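Local coordinates for putative uncharacterized protein (Vibrio cholerae, PDB 4G7X), which probably serves as the N-terminal domain of the CTXphi phage coat protein pIII, whose likely role is to bind host TolA during infection of Vibrio cholerae, at residues A[35-39]-A[40-44]; A[45-49]-A[50-54]. All blocks are in the same frame, centred on the assembly; numbering follows the deposited sequence.

Contact 1: residues A[35-39]-A[40-44]; sequences SVLFD and GCMLD
V36 pairs with L43, and F38 with C41, through two hydrogen-bonded antiparallel backbone rings. The V36 N to L43 O bond is 2.9 Å long and is returned by L43 N to V36 O; nearer the turn, F38 N reaches C41 O at 2.8 Å and C41 N answers to F38 O. A type I' beta turn from F38 to C41 connects the strands, with D39 and G40 both at positive phi, as befits a tight two-residue hairpin. A water accepts from G40 N at 3.0 Å and donates weakly to L37 O, bridging the outside of the turn.

Among the side chains, the polar link is at the open end. S35 OG donates to D44 OD1 at 2.8 Å, coming in from above the carboxylate, 47° out of its plane. CG of D44 stands beside its own backbone N (chi1 -69°), which lets the carboxylate lean toward strand 35-38 and meet the serine hydroxyl. R72 forms a salt bridge with D44 OD1, so this oxygen carries two partners.

Apolar contacts divide between the faces. F38 CB touches L43 CD1 at 3.7 Å, on the face that also bears V36 and C41. On the other, L37 CD1 comes to 4.2 Å from M42 CE, and lies 3.7 Å from G40 O.

The F38 ring meets H22 and Y98, V36 packs on L24 and F26 of strand 20-27, and L43 lies against Y69 and P71. C41 is joined by disulfide to C14, while strand 93-95 runs parallel to strand 35-38, setting this hairpin within the mixed sheet.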
loop_
_atom_site.group_PDB
_atom_site.type_symbol
_atom_site.label_atom_id
_atom_site.label_comp_id
_atom_site.label_asym_id
_atom_site.label_seq_id
_atom_site.Cartn_x
_atom_site.Cartn_y
_atom_site.Cartn_z
ATOM N N SER A 35 -2.530 -15.133 7.324
ATOM C CA SER A 35 -3.074 -15.479 6.023
ATOM C C SER A 35 -4.475 -14.916 5.898
ATOM O O SER A 35 -5.264 -14.979 6.841
ATOM C CB SER A 35 -3.094 -16.995 5.823
ATOM O OG SER A 35 -1.786 -17.552 5.847
ATOM N N VAL A 36 -4.770 -14.348 4.732
ATOM C CA VAL A 36 -6.055 -13.718 4.472
ATOM C C VAL A 36 -6.551 -14.150 3.103
ATOM O O VAL A 36 -5.801 -14.098 2.120
ATOM C CB VAL A 36 -5.959 -12.175 4.503
ATOM C CG1 VAL A 36 -7.295 -11.538 4.138
ATOM C CG2 VAL A 36 -5.504 -11.683 5.868
ATOM N N LEU A 37 -7.807 -14.578 3.048
ATOM C CA LEU A 37 -8.475 -14.801 1.774
ATOM C C LEU A 37 -9.050 -13.471 1.296
ATOM O O LEU A 37 -10.081 -13.005 1.793
ATOM C CB LEU A 37 -9.547 -15.882 1.906
ATOM C CG LEU A 37 -10.167 -16.395 0.604
ATOM C CD1 LEU A 37 -9.112 -17.022 -0.302
ATOM C CD2 LEU A 37 -11.252 -17.400 0.949
ATOM N N PHE A 38 -8.342 -12.856 0.354
ATOM C CA PHE A 38 -8.658 -11.514 -0.111
ATOM C C PHE A 38 -9.082 -11.574 -1.561
ATOM O O PHE A 38 -8.283 -11.927 -2.435
ATOM C CB PHE A 38 -7.442 -10.588 0.047
ATOM C CG PHE A 38 -7.652 -9.209 -0.522
ATOM C CD1 PHE A 38 -7.208 -8.894 -1.807
ATOM C CD2 PHE A 38 -8.308 -8.233 0.218
ATOM C CE1 PHE A 38 -7.411 -7.627 -2.336
ATOM C CE2 PHE A 38 -8.507 -6.963 -0.305
ATOM C CZ PHE A 38 -8.059 -6.660 -1.582
ATOM N N ASP A 39 -10.341 -11.218 -1.807
ATOM C CA ASP A 39 -10.902 -11.212 -3.156
ATOM C C ASP A 39 -10.659 -12.560 -3.865
ATOM O O ASP A 39 -10.346 -12.618 -5.059
ATOM C CB ASP A 39 -10.321 -10.031 -3.947
ATOM C CG ASP A 39 -11.238 -9.546 -5.053
ATOM O OD1 ASP A 39 -12.471 -9.731 -4.965
ATOM O OD2 ASP A 39 -10.708 -8.961 -6.018
ATOM N N GLY A 40 -10.799 -13.643 -3.100
ATOM C CA GLY A 40 -10.645 -15.004 -3.616
ATOM C C GLY A 40 -9.221 -15.533 -3.652
ATOM O O GLY A 40 -9.012 -16.701 -3.948
ATOM N N CYS A 41 -8.251 -14.674 -3.344
ATOM C CA CYS A 41 -6.836 -15.015 -3.398
ATOM C C CYS A 41 -6.267 -15.159 -1.996
ATOM O O CYS A 41 -6.445 -14.274 -1.158
ATOM C CB CYS A 41 -6.069 -13.925 -4.143
ATOM S SG CYS A 41 -4.338 -14.325 -4.479
ATOM N N MET A 42 -5.582 -16.270 -1.740
ATOM C CA MET A 42 -4.966 -16.473 -0.434
ATOM C C MET A 42 -3.639 -15.733 -0.341
ATOM O O MET A 42 -2.706 -16.010 -1.099
ATOM C CB MET A 42 -4.770 -17.955 -0.139
ATOM C CG MET A 42 -4.355 -18.223 1.301
ATOM S SD MET A 42 -5.656 -17.908 2.507
ATOM C CE MET A 42 -6.680 -19.358 2.264
ATOM N N LEU A 43 -3.570 -14.795 0.598
ATOM C CA LEU A 43 -2.394 -13.951 0.789
ATOM C C LEU A 43 -1.733 -14.254 2.115
ATOM O O LEU A 43 -2.418 -14.515 3.100
ATOM C CB LEU A 43 -2.787 -12.470 0.774
ATOM C CG LEU A 43 -3.652 -11.912 -0.362
ATOM C CD1 LEU A 43 -3.761 -10.399 -0.248
ATOM C CD2 LEU A 43 -3.119 -12.303 -1.732
ATOM N N ASP A 44 -0.404 -14.185 2.136
ATOM C CA ASP A 44 0.375 -14.323 3.364
ATOM C C ASP A 44 1.109 -13.028 3.705
ATOM O O ASP A 44 1.573 -12.305 2.824
ATOM C CB ASP A 44 1.404 -15.453 3.236
ATOM C CG ASP A 44 0.775 -16.836 3.171
ATOM O OD1 ASP A 44 -0.426 -16.994 3.456
ATOM O OD2 ASP A 44 1.513 -17.785 2.834
HETATM O O HOH W 1 -12.047 -13.604 -0.338
#

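Contact 2: residues A[45-49]-A[50-54]; sequences IEKDD and YGFVW
CD of K47 lies over one face of the F52 ring, 4.2 Å from the ring centroid and 21° off the normal, a CH-pi contact displaced toward the rim. The lysine leaves with CG anti to the backbone N and stays extended as far as CE, only the ammonium end being bent, which carries CD onto the phenyl group. The I45 side chain crosses that of F52 at about a right angle, its CG2 3.7 Å from F52 CE2. At its other branch I45 CD1 approaches the edge of the W54 indole, 4.2 Å from CE3.

At the turn, D48 OD1 accepts from Y50 N at 2.9 Å, forming an Asx turn. The amide stands above the carboxylate, 43° out of its plane. With chi1 at 66°, CG is held between the backbone N and carbonyl carbon, folding the carboxylate over the chain ahead; D48 OD2 then lies 3.9 Å from V53 CG2.

Behind these side chains stands the backbone. D48 N bonds G51 O at 3.0 Å, and G51 N returns to D48 O at 3.1 Å, closing the type I beta turn from D48 to G51. G51 takes a backbone conformation that suits glycine. Further along, V53 N reaches E46 O at 2.9 Å in an almost straight bond, and V53 centres an inverse gamma turn beyond the paired residues.

This hairpin tip projects from the sheet toward another protein chain, whose basic side chains form salt bridges with E46 OE1 and D48 OD2; E46 OE2 also bonds S21 OG. At its base, E46 and V53 both make backbone bonds to L68, and I45 and W54 pack on Y69, all in strand 64-71.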
loop_
_atom_site.group_PDB
_atom_site.type_symbol
_atom_site.label_atom_id
_atom_site.label_comp_id
_atom_site.label_asym_id
_atom_site.label_seq_id
_atom_site.Cartn_x
_atom_site.Cartn_y
_atom_site.Cartn_z
ATOM N N ILE A 45 1.217 -12.752 4.999
ATOM C CA ILE A 45 1.979 -11.608 5.494
ATOM C C ILE A 45 3.431 -11.633 5.000
ATOM O O ILE A 45 4.082 -12.682 4.993
ATOM C CB ILE A 45 1.899 -11.537 7.043
ATOM C CG1 ILE A 45 2.564 -10.265 7.599
ATOM C CG2 ILE A 45 2.498 -12.783 7.687
ATOM C CD1 ILE A 45 1.799 -8.983 7.331
ATOM N N GLU A 46 3.928 -10.474 4.582
ATOM C CA GLU A 46 5.314 -10.350 4.144
ATOM C C GLU A 46 6.249 -10.137 5.315
ATOM O O GLU A 46 5.884 -9.519 6.316
ATOM C CB GLU A 46 5.465 -9.199 3.158
ATOM C CG GLU A 46 4.707 -9.428 1.867
ATOM C CD GLU A 46 5.156 -8.492 0.777
ATOM O OE1 GLU A 46 6.297 -8.648 0.289
ATOM O OE2 GLU A 46 4.363 -7.615 0.398
ATOM N N LYS A 47 7.460 -10.662 5.175
ATOM C CA LYS A 47 8.496 -10.518 6.181
ATOM C C LYS A 47 9.775 -10.110 5.469
ATOM O O LYS A 47 10.124 -10.696 4.447
ATOM C CB LYS A 47 8.689 -11.846 6.911
ATOM C CG LYS A 47 9.591 -11.776 8.135
ATOM C CD LYS A 47 9.524 -13.087 8.905
ATOM C CE LYS A 47 10.414 -13.065 10.136
ATOM N NZ LYS A 47 11.842 -13.358 9.829
ATOM N N ASP A 48 10.447 -9.085 5.988
ATOM C CA ASP A 48 11.750 -8.688 5.451
ATOM C C ASP A 48 12.814 -8.800 6.547
ATOM O O ASP A 48 12.566 -9.430 7.575
ATOM C CB ASP A 48 11.687 -7.294 4.795
ATOM C CG ASP A 48 11.396 -6.166 5.787
ATOM O OD1 ASP A 48 11.480 -6.377 7.013
ATOM O OD2 ASP A 48 11.093 -5.043 5.330
ATOM N N ASP A 49 13.977 -8.183 6.339
ATOM C CA ASP A 49 15.095 -8.291 7.286
ATOM C C ASP A 49 14.804 -7.708 8.671
ATOM O O ASP A 49 15.542 -7.972 9.625
ATOM C CB ASP A 49 16.365 -7.657 6.698
ATOM C CG ASP A 49 16.973 -8.488 5.573
ATOM O OD1 ASP A 49 16.581 -9.663 5.403
ATOM O OD2 ASP A 49 17.860 -7.966 4.861
ATOM N N TYR A 50 13.731 -6.930 8.782
ATOM C CA TYR A 50 13.379 -6.280 10.041
ATOM C C TYR A 50 12.162 -6.902 10.722
ATOM O O TYR A 50 11.737 -6.443 11.778
ATOM C CB TYR A 50 13.213 -4.770 9.830
ATOM C CG TYR A 50 14.490 -4.114 9.346
ATOM C CD1 TYR A 50 15.433 -3.629 10.254
ATOM C CD2 TYR A 50 14.775 -4.013 7.983
ATOM C CE1 TYR A 50 16.615 -3.044 9.818
ATOM C CE2 TYR A 50 15.955 -3.429 7.537
ATOM C CZ TYR A 50 16.868 -2.947 8.457
ATOM O OH TYR A 50 18.042 -2.366 8.019
ATOM N N GLY A 51 11.631 -7.965 10.124
ATOM C CA GLY A 51 10.501 -8.697 10.694
ATOM C C GLY A 51 9.285 -8.595 9.800
ATOM O O GLY A 51 9.394 -8.205 8.635
ATOM N N PHE A 52 8.123 -8.948 10.339
ATOM C CA PHE A 52 6.889 -8.820 9.573
ATOM C C PHE A 52 6.650 -7.365 9.195
ATOM O O PHE A 52 6.912 -6.460 9.986
ATOM C CB PHE A 52 5.705 -9.376 10.366
ATOM C CG PHE A 52 5.766 -10.860 10.562
ATOM C CD1 PHE A 52 6.010 -11.398 11.822
ATOM C CD2 PHE A 52 5.606 -11.717 9.483
ATOM C CE1 PHE A 52 6.074 -12.775 11.994
ATOM C CE2 PHE A 52 5.674 -13.092 9.646
ATOM C CZ PHE A 52 5.911 -13.622 10.906
ATOM N N VAL A 53 6.171 -7.147 7.975
ATOM C CA VAL A 53 5.893 -5.795 7.499
ATOM C C VAL A 53 4.480 -5.424 7.953
ATOM O O VAL A 53 3.507 -5.554 7.210
ATOM C CB VAL A 53 6.070 -5.669 5.974
ATOM C CG1 VAL A 53 6.003 -4.205 5.565
ATOM C CG2 VAL A 53 7.398 -6.280 5.540
ATOM N N TRP A 54 4.410 -4.955 9.196
ATOM C CA TRP A 54 3.176 -4.825 9.962
ATOM C C TRP A 54 3.356 -3.751 10.990
ATOM O O TRP A 54 4.414 -3.656 11.607
ATOM C CB TRP A 54 2.884 -6.146 10.673
ATOM C CG TRP A 54 1.759 -6.080 11.675
ATOM C CD1 TRP A 54 1.815 -5.621 12.990
ATOM C CD2 TRP A 54 0.366 -6.486 11.469
ATOM N NE1 TRP A 54 0.589 -5.704 13.591
ATOM C CE2 TRP A 54 -0.328 -6.219 12.734
ATOM C CE3 TRP A 54 -0.348 -7.022 10.406
ATOM C CZ2 TRP A 54 -1.673 -6.500 12.903
ATOM C CZ3 TRP A 54 -1.707 -7.293 10.584
ATOM C CH2 TRP A 54 -2.354 -7.033 11.802
#

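After strand 20-27 the chain enters strand 35-38 and turns at D39-G40, where contact 1 closes one hairpin; it then follows strand 41-48 and reverses again at D49-Y50, where contact 2 closes the next. The two are in series, neither nested nor crossed, with centres about 17 Å apart. Strand 41-48 is common to both, pairing first with 35-38 and then with 51-59, so the pair forms a beta meander. Contact 1 is buried against strand 20-27 and is tied by the C41-C14 disulfide to the N-terminal end of the modelled chain, whereas contact 2 lies at the surface and meets another protein chain. Strand 64-71 touches both hairpins.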